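Local coordinates for TCR beta chain (PDB 6LIR), which pairs with the TCR alpha chain in the chicken T-cell receptor and probably helps recognise antigen, at residues Gln22-Gln35 against Asn81-Lys94. Numbering follows the deposited sequence.
Sequences QNDNHDYMSWYLQQ and NHSAIYFCASSSYK
Ser90 OG is held by two partners: His26 ND1, at a very short 2.5 Å whose exact value is doubtful, and a water that bridges it to Asp24 OD2. The hydroxyl meets the imidazole near its plane, at the edge. Ser92 N lies 3.5 Å above the centre of the ring and Asp24 CB over the opposite face, so a flat, polar residue suits this slot. Without the imidazole, as with an alanine here, Ser90 OG would probably keep the water but lose its nitrogen partner, and a gap would open between Asp24 and Ser92. Beyond it, strands 28-34 and 84-91 run antiparallel, joined by paired backbone bonds such as Phe87 N to Tyr32 O (2.9 Å). These are strands C and F of the immunoglobulin V-set fold, whose conserved core is the Cys20–Cys88 disulfide packed against Trp31. The broad indole takes Cys88 CB over its face, 3.8 Å from the six-membered ring's centroid, a CH-pi contact. With SG anti to the backbone N (chi1 167°), the sulfur reaches Cys20. Tyr86 suits a tyrosine corner: its hydroxyl reaches His82 O, while its ring face receives Leu33 CD1, 3.5 Å from Tyr86 CE2. On the other face of the sheet, Tyr32 meets Phe99 of the TCR alpha chain edge-to-face. Gln35 is long enough to bring NE2 to Ser83 O, donating at 3.0 Å within its own amide plane.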
loop_
_atom_site.group_PDB
_atom_site.type_symbol
_atom_site.label_atom_id
_atom_site.label_comp_id
_atom_site.label_asym_id
_atom_site.label_seq_id
_atom_site.Cartn_x
_atom_site.Cartn_y
_atom_site.Cartn_z
ATOM N N GLN B 22 -15.096 -12.868 -11.118
ATOM C CA GLN B 22 -13.906 -13.285 -11.841
ATOM C C GLN B 22 -14.302 -13.674 -13.253
ATOM O O GLN B 22 -15.371 -14.252 -13.471
ATOM C CB GLN B 22 -13.220 -14.469 -11.138
ATOM C CG GLN B 22 -14.171 -15.611 -10.822
ATOM C CD GLN B 22 -13.850 -16.886 -11.566
ATOM O OE1 GLN B 22 -12.904 -16.948 -12.352
ATOM N NE2 GLN B 22 -14.641 -17.921 -11.315
ATOM N N ASN B 23 -13.441 -13.346 -14.211
ATOM C CA ASN B 23 -13.714 -13.634 -15.612
ATOM C C ASN B 23 -12.731 -14.636 -16.206
ATOM O O ASN B 23 -12.417 -14.564 -17.395
ATOM N N ASP B 24 -12.243 -15.586 -15.410
ATOM C CA ASP B 24 -11.298 -16.574 -15.915
ATOM C C ASP B 24 -11.870 -17.984 -15.945
ATOM O O ASP B 24 -11.119 -18.935 -16.185
ATOM C CB ASP B 24 -10.012 -16.554 -15.084
ATOM C CG ASP B 24 -9.334 -15.201 -15.094
ATOM O OD1 ASP B 24 -8.846 -14.793 -16.169
ATOM O OD2 ASP B 24 -9.290 -14.544 -14.032
ATOM N N ASN B 25 -13.177 -18.140 -15.731
ATOM C CA ASN B 25 -13.819 -19.455 -15.707
ATOM C C ASN B 25 -13.170 -20.371 -14.670
ATOM O O ASN B 25 -13.090 -21.589 -14.854
ATOM C CB ASN B 25 -13.807 -20.110 -17.091
ATOM C CG ASN B 25 -14.805 -21.245 -17.206
ATOM O OD1 ASN B 25 -15.925 -21.153 -16.702
ATOM N ND2 ASN B 25 -14.401 -22.327 -17.863
ATOM N N HIS B 26 -12.698 -19.790 -13.572
ATOM C CA HIS B 26 -12.001 -20.553 -12.549
ATOM C C HIS B 26 -12.995 -21.298 -11.676
ATOM O O HIS B 26 -14.019 -20.743 -11.267
ATOM C CB HIS B 26 -11.147 -19.630 -11.682
ATOM C CG HIS B 26 -9.827 -19.281 -12.289
ATOM N ND1 HIS B 26 -8.967 -18.366 -11.722
ATOM C CD2 HIS B 26 -9.220 -19.721 -13.416
ATOM C CE1 HIS B 26 -7.885 -18.260 -12.473
ATOM N NE2 HIS B 26 -8.014 -19.073 -13.507
ATOM N N ASP B 27 -12.682 -22.557 -11.369
ATOM C CA ASP B 27 -13.573 -23.321 -10.507
ATOM C C ASP B 27 -13.354 -22.990 -9.038
ATOM O O ASP B 27 -14.313 -22.981 -8.259
ATOM C CB ASP B 27 -13.369 -24.824 -10.726
ATOM C CG ASP B 27 -13.764 -25.275 -12.120
ATOM O OD1 ASP B 27 -14.598 -24.595 -12.759
ATOM O OD2 ASP B 27 -13.238 -26.313 -12.577
ATOM N N TYR B 28 -12.120 -22.684 -8.647
ATOM C CA TYR B 28 -11.816 -22.383 -7.256
ATOM C C TYR B 28 -11.896 -20.883 -7.025
ATOM O O TYR B 28 -11.324 -20.097 -7.788
ATOM C CB TYR B 28 -10.428 -22.902 -6.877
ATOM C CG TYR B 28 -10.097 -22.743 -5.409
ATOM C CD1 TYR B 28 -10.539 -23.672 -4.472
ATOM C CD2 TYR B 28 -9.347 -21.663 -4.957
ATOM C CE1 TYR B 28 -10.241 -23.531 -3.130
ATOM C CE2 TYR B 28 -9.043 -21.513 -3.617
ATOM C CZ TYR B 28 -9.493 -22.450 -2.707
ATOM O OH TYR B 28 -9.194 -22.307 -1.371
ATOM N N MET B 29 -12.618 -20.492 -5.979
ATOM C CA MET B 29 -12.607 -19.122 -5.496
ATOM C C MET B 29 -12.497 -19.163 -3.983
ATOM O O MET B 29 -12.805 -20.175 -3.349
ATOM C CB MET B 29 -13.858 -18.352 -5.932
ATOM C CG MET B 29 -14.018 -18.264 -7.434
ATOM S SD MET B 29 -15.411 -17.232 -7.897
ATOM C CE MET B 29 -14.842 -15.632 -7.316
ATOM N N SER B 30 -12.080 -18.046 -3.399
ATOM C CA SER B 30 -11.872 -18.039 -1.961
ATOM C C SER B 30 -11.909 -16.612 -1.449
ATOM O O SER B 30 -11.750 -15.653 -2.207
ATOM C CB SER B 30 -10.545 -18.708 -1.589
ATOM O OG SER B 30 -9.456 -18.028 -2.186
ATOM N N TRP B 31 -12.087 -16.495 -0.137
ATOM C CA TRP B 31 -12.090 -15.217 0.560
ATOM C C TRP B 31 -11.087 -15.309 1.698
ATOM O O TRP B 31 -11.108 -16.272 2.472
ATOM C CB TRP B 31 -13.481 -14.868 1.101
ATOM C CG TRP B 31 -14.371 -14.156 0.116
ATOM C CD1 TRP B 31 -15.439 -14.684 -0.555
ATOM C CD2 TRP B 31 -14.277 -12.784 -0.298
ATOM N NE1 TRP B 31 -16.012 -13.728 -1.361
ATOM C CE2 TRP B 31 -15.318 -12.554 -1.223
ATOM C CE3 TRP B 31 -13.412 -11.730 0.021
ATOM C CZ2 TRP B 31 -15.519 -11.314 -1.830
ATOM C CZ3 TRP B 31 -13.613 -10.497 -0.587
ATOM C CH2 TRP B 31 -14.656 -10.302 -1.501
ATOM N N TYR B 32 -10.221 -14.306 1.799
ATOM C CA TYR B 32 -9.115 -14.298 2.744
ATOM C C TYR B 32 -9.205 -13.048 3.600
ATOM O O TYR B 32 -9.694 -12.005 3.154
ATOM C CB TYR B 32 -7.756 -14.326 2.026
ATOM C CG TYR B 32 -7.289 -15.704 1.629
ATOM C CD1 TYR B 32 -6.582 -16.498 2.522
ATOM C CD2 TYR B 32 -7.550 -16.213 0.361
ATOM C CE1 TYR B 32 -6.152 -17.764 2.169
ATOM C CE2 TYR B 32 -7.120 -17.482 -0.004
ATOM C CZ TYR B 32 -6.418 -18.250 0.907
ATOM O OH TYR B 32 -5.986 -19.511 0.569
ATOM N N LEU B 33 -8.735 -13.154 4.835
ATOM C CA LEU B 33 -8.757 -12.042 5.770
ATOM C C LEU B 33 -7.326 -11.637 6.082
ATOM O O LEU B 33 -6.500 -12.485 6.437
ATOM C CB LEU B 33 -9.484 -12.429 7.059
ATOM C CG LEU B 33 -9.790 -11.319 8.063
ATOM C CD1 LEU B 33 -11.224 -10.863 7.899
ATOM C CD2 LEU B 33 -9.542 -11.803 9.483
ATOM N N GLN B 34 -7.038 -10.348 5.938
ATOM C CA GLN B 34 -5.742 -9.782 6.291
ATOM C C GLN B 34 -5.942 -8.769 7.405
ATOM O O GLN B 34 -6.631 -7.762 7.216
ATOM C CB GLN B 34 -5.069 -9.125 5.084
ATOM C CG GLN B 34 -3.677 -8.575 5.397
ATOM C CD GLN B 34 -3.104 -7.745 4.269
ATOM O OE1 GLN B 34 -3.534 -6.616 4.031
ATOM N NE2 GLN B 34 -2.124 -8.303 3.567
ATOM N N GLN B 35 -5.351 -9.040 8.560
ATOM C CA GLN B 35 -5.287 -8.059 9.629
ATOM C C GLN B 35 -3.834 -7.869 10.035
ATOM O O GLN B 35 -3.014 -8.775 9.847
ATOM C CB GLN B 35 -6.131 -8.504 10.833
ATOM C CG GLN B 35 -7.617 -8.617 10.505
ATOM C CD GLN B 35 -8.440 -9.189 11.643
ATOM O OE1 GLN B 35 -8.091 -10.219 12.226
ATOM N NE2 GLN B 35 -9.550 -8.530 11.957
ATOM N N ASN B 81 -14.629 -6.820 15.407
ATOM C CA ASN B 81 -13.825 -7.951 14.989
ATOM C C ASN B 81 -13.886 -8.232 13.479
ATOM O O ASN B 81 -12.985 -8.903 12.958
ATOM C CB ASN B 81 -14.369 -9.138 15.802
ATOM C CG ASN B 81 -13.930 -10.481 15.286
ATOM O OD1 ASN B 81 -14.757 -11.399 15.197
ATOM N ND2 ASN B 81 -12.646 -10.648 15.035
ATOM N N HIS B 82 -14.889 -7.717 12.757
ATOM C CA HIS B 82 -14.918 -7.836 11.294
ATOM C C HIS B 82 -13.949 -6.907 10.557
ATOM O O HIS B 82 -13.648 -7.165 9.386
ATOM C CB HIS B 82 -16.347 -7.658 10.780
ATOM C CG HIS B 82 -17.202 -8.858 11.037
ATOM N ND1 HIS B 82 -18.215 -8.859 11.968
ATOM C CD2 HIS B 82 -17.152 -10.115 10.535
ATOM C CE1 HIS B 82 -18.769 -10.056 12.014
ATOM N NE2 HIS B 82 -18.144 -10.839 11.152
ATOM N N SER B 83 -13.465 -5.837 11.187
ATOM C CA SER B 83 -12.697 -4.835 10.452
ATOM C C SER B 83 -11.370 -5.414 9.975
ATOM O O SER B 83 -10.586 -5.944 10.770
ATOM C CB SER B 83 -12.458 -3.608 11.328
ATOM O OG SER B 83 -13.683 -3.086 11.818
ATOM N N ALA B 84 -11.113 -5.293 8.676
ATOM C CA ALA B 84 -10.015 -6.008 8.038
ATOM C C ALA B 84 -9.927 -5.568 6.582
ATOM O O ALA B 84 -10.775 -4.821 6.082
ATOM C CB ALA B 84 -10.192 -7.522 8.126
ATOM N N ILE B 85 -8.889 -6.048 5.907
ATOM C CA ILE B 85 -8.831 -6.023 4.453
ATOM C C ILE B 85 -9.155 -7.426 3.964
ATOM O O ILE B 85 -8.541 -8.406 4.406
ATOM C CB ILE B 85 -7.455 -5.563 3.942
ATOM C CG1 ILE B 85 -7.089 -4.202 4.535
ATOM C CG2 ILE B 85 -7.450 -5.491 2.419
ATOM C CD1 ILE B 85 -5.783 -3.636 4.007
ATOM N N TYR B 86 -10.126 -7.527 3.066
ATOM C CA TYR B 86 -10.625 -8.807 2.586
ATOM C C TYR B 86 -10.125 -9.011 1.168
ATOM O O TYR B 86 -10.247 -8.111 0.330
ATOM C CB TYR B 86 -12.158 -8.857 2.615
ATOM C CG TYR B 86 -12.756 -8.908 4.002
ATOM C CD1 TYR B 86 -12.781 -7.780 4.810
ATOM C CD2 TYR B 86 -13.300 -10.084 4.502
ATOM C CE1 TYR B 86 -13.325 -7.820 6.078
ATOM C CE2 TYR B 86 -13.852 -10.133 5.772
ATOM C CZ TYR B 86 -13.859 -8.996 6.554
ATOM O OH TYR B 86 -14.398 -9.029 7.821
ATOM N N PHE B 87 -9.563 -10.185 0.901
ATOM C CA PHE B 87 -9.037 -10.495 -0.417
ATOM C C PHE B 87 -9.787 -11.689 -0.982
ATOM O O PHE B 87 -9.881 -12.735 -0.334
ATOM C CB PHE B 87 -7.534 -10.799 -0.358
ATOM C CG PHE B 87 -6.671 -9.575 -0.199
ATOM C CD1 PHE B 87 -6.385 -8.770 -1.291
ATOM C CD2 PHE B 87 -6.138 -9.235 1.037
ATOM C CE1 PHE B 87 -5.590 -7.641 -1.154
ATOM C CE2 PHE B 87 -5.338 -8.107 1.179
ATOM C CZ PHE B 87 -5.065 -7.311 0.083
ATOM N N CYS B 88 -10.324 -11.519 -2.181
ATOM C CA CYS B 88 -10.847 -12.625 -2.962
ATOM C C CYS B 88 -9.753 -13.171 -3.862
ATOM O O CYS B 88 -8.917 -12.417 -4.371
ATOM C CB CYS B 88 -12.045 -12.204 -3.803
ATOM S SG CYS B 88 -12.464 -13.437 -5.036
ATOM N N ALA B 89 -9.753 -14.485 -4.048
ATOM C CA ALA B 89 -8.748 -15.122 -4.879
ATOM C C ALA B 89 -9.395 -16.252 -5.657
ATOM O O ALA B 89 -10.434 -16.787 -5.265
ATOM C CB ALA B 89 -7.579 -15.654 -4.036
ATOM N N SER B 90 -8.771 -16.608 -6.777
ATOM C CA SER B 90 -9.271 -17.690 -7.608
ATOM C C SER B 90 -8.110 -18.482 -8.193
ATOM O O SER B 90 -6.977 -18.003 -8.269
ATOM C CB SER B 90 -10.160 -17.157 -8.738
ATOM O OG SER B 90 -9.373 -16.783 -9.858
ATOM N N SER B 91 -8.420 -19.706 -8.619
ATOM C CA SER B 91 -7.495 -20.521 -9.387
ATOM C C SER B 91 -8.288 -21.491 -10.248
ATOM O O SER B 91 -9.476 -21.732 -10.013
ATOM C CB SER B 91 -6.516 -21.277 -8.482
ATOM O OG SER B 91 -7.216 -22.068 -7.541
ATOM N N SER B 92 -7.608 -22.039 -11.259
ATOM C CA SER B 92 -8.210 -23.043 -12.134
ATOM C C SER B 92 -8.829 -24.181 -11.329
ATOM O O SER B 92 -9.965 -24.601 -11.584
ATOM C CB SER B 92 -7.161 -23.568 -13.114
ATOM O OG SER B 92 -7.444 -24.894 -13.515
ATOM N N TYR B 93 -8.083 -24.689 -10.350
ATOM C CA TYR B 93 -8.545 -25.697 -9.407
ATOM C C TYR B 93 -7.606 -25.640 -8.210
ATOM O O TYR B 93 -6.552 -25.002 -8.262
ATOM C CB TYR B 93 -8.560 -27.096 -10.040
ATOM C CG TYR B 93 -7.309 -27.421 -10.841
ATOM C CD1 TYR B 93 -6.087 -27.629 -10.210
ATOM C CD2 TYR B 93 -7.350 -27.524 -12.227
ATOM C CE1 TYR B 93 -4.943 -27.919 -10.933
ATOM C CE2 TYR B 93 -6.207 -27.812 -12.960
ATOM C CZ TYR B 93 -5.007 -28.011 -12.307
ATOM O OH TYR B 93 -3.868 -28.301 -13.026
ATOM N N LYS B 94 -7.989 -26.311 -7.129
ATOM C CA LYS B 94 -7.105 -26.350 -5.976
ATOM C C LYS B 94 -5.973 -27.349 -6.201
ATOM O O LYS B 94 -6.123 -28.351 -6.907
ATOM C CB LYS B 94 -7.853 -26.673 -4.680
ATOM C CG LYS B 94 -6.912 -26.637 -3.472
ATOM C CD LYS B 94 -7.602 -26.376 -2.165
ATOM C CE LYS B 94 -7.898 -27.676 -1.464
ATOM N NZ LYS B 94 -8.346 -27.442 -0.073
HETATM O O HOH W 1 -9.145 -14.303 -11.532
#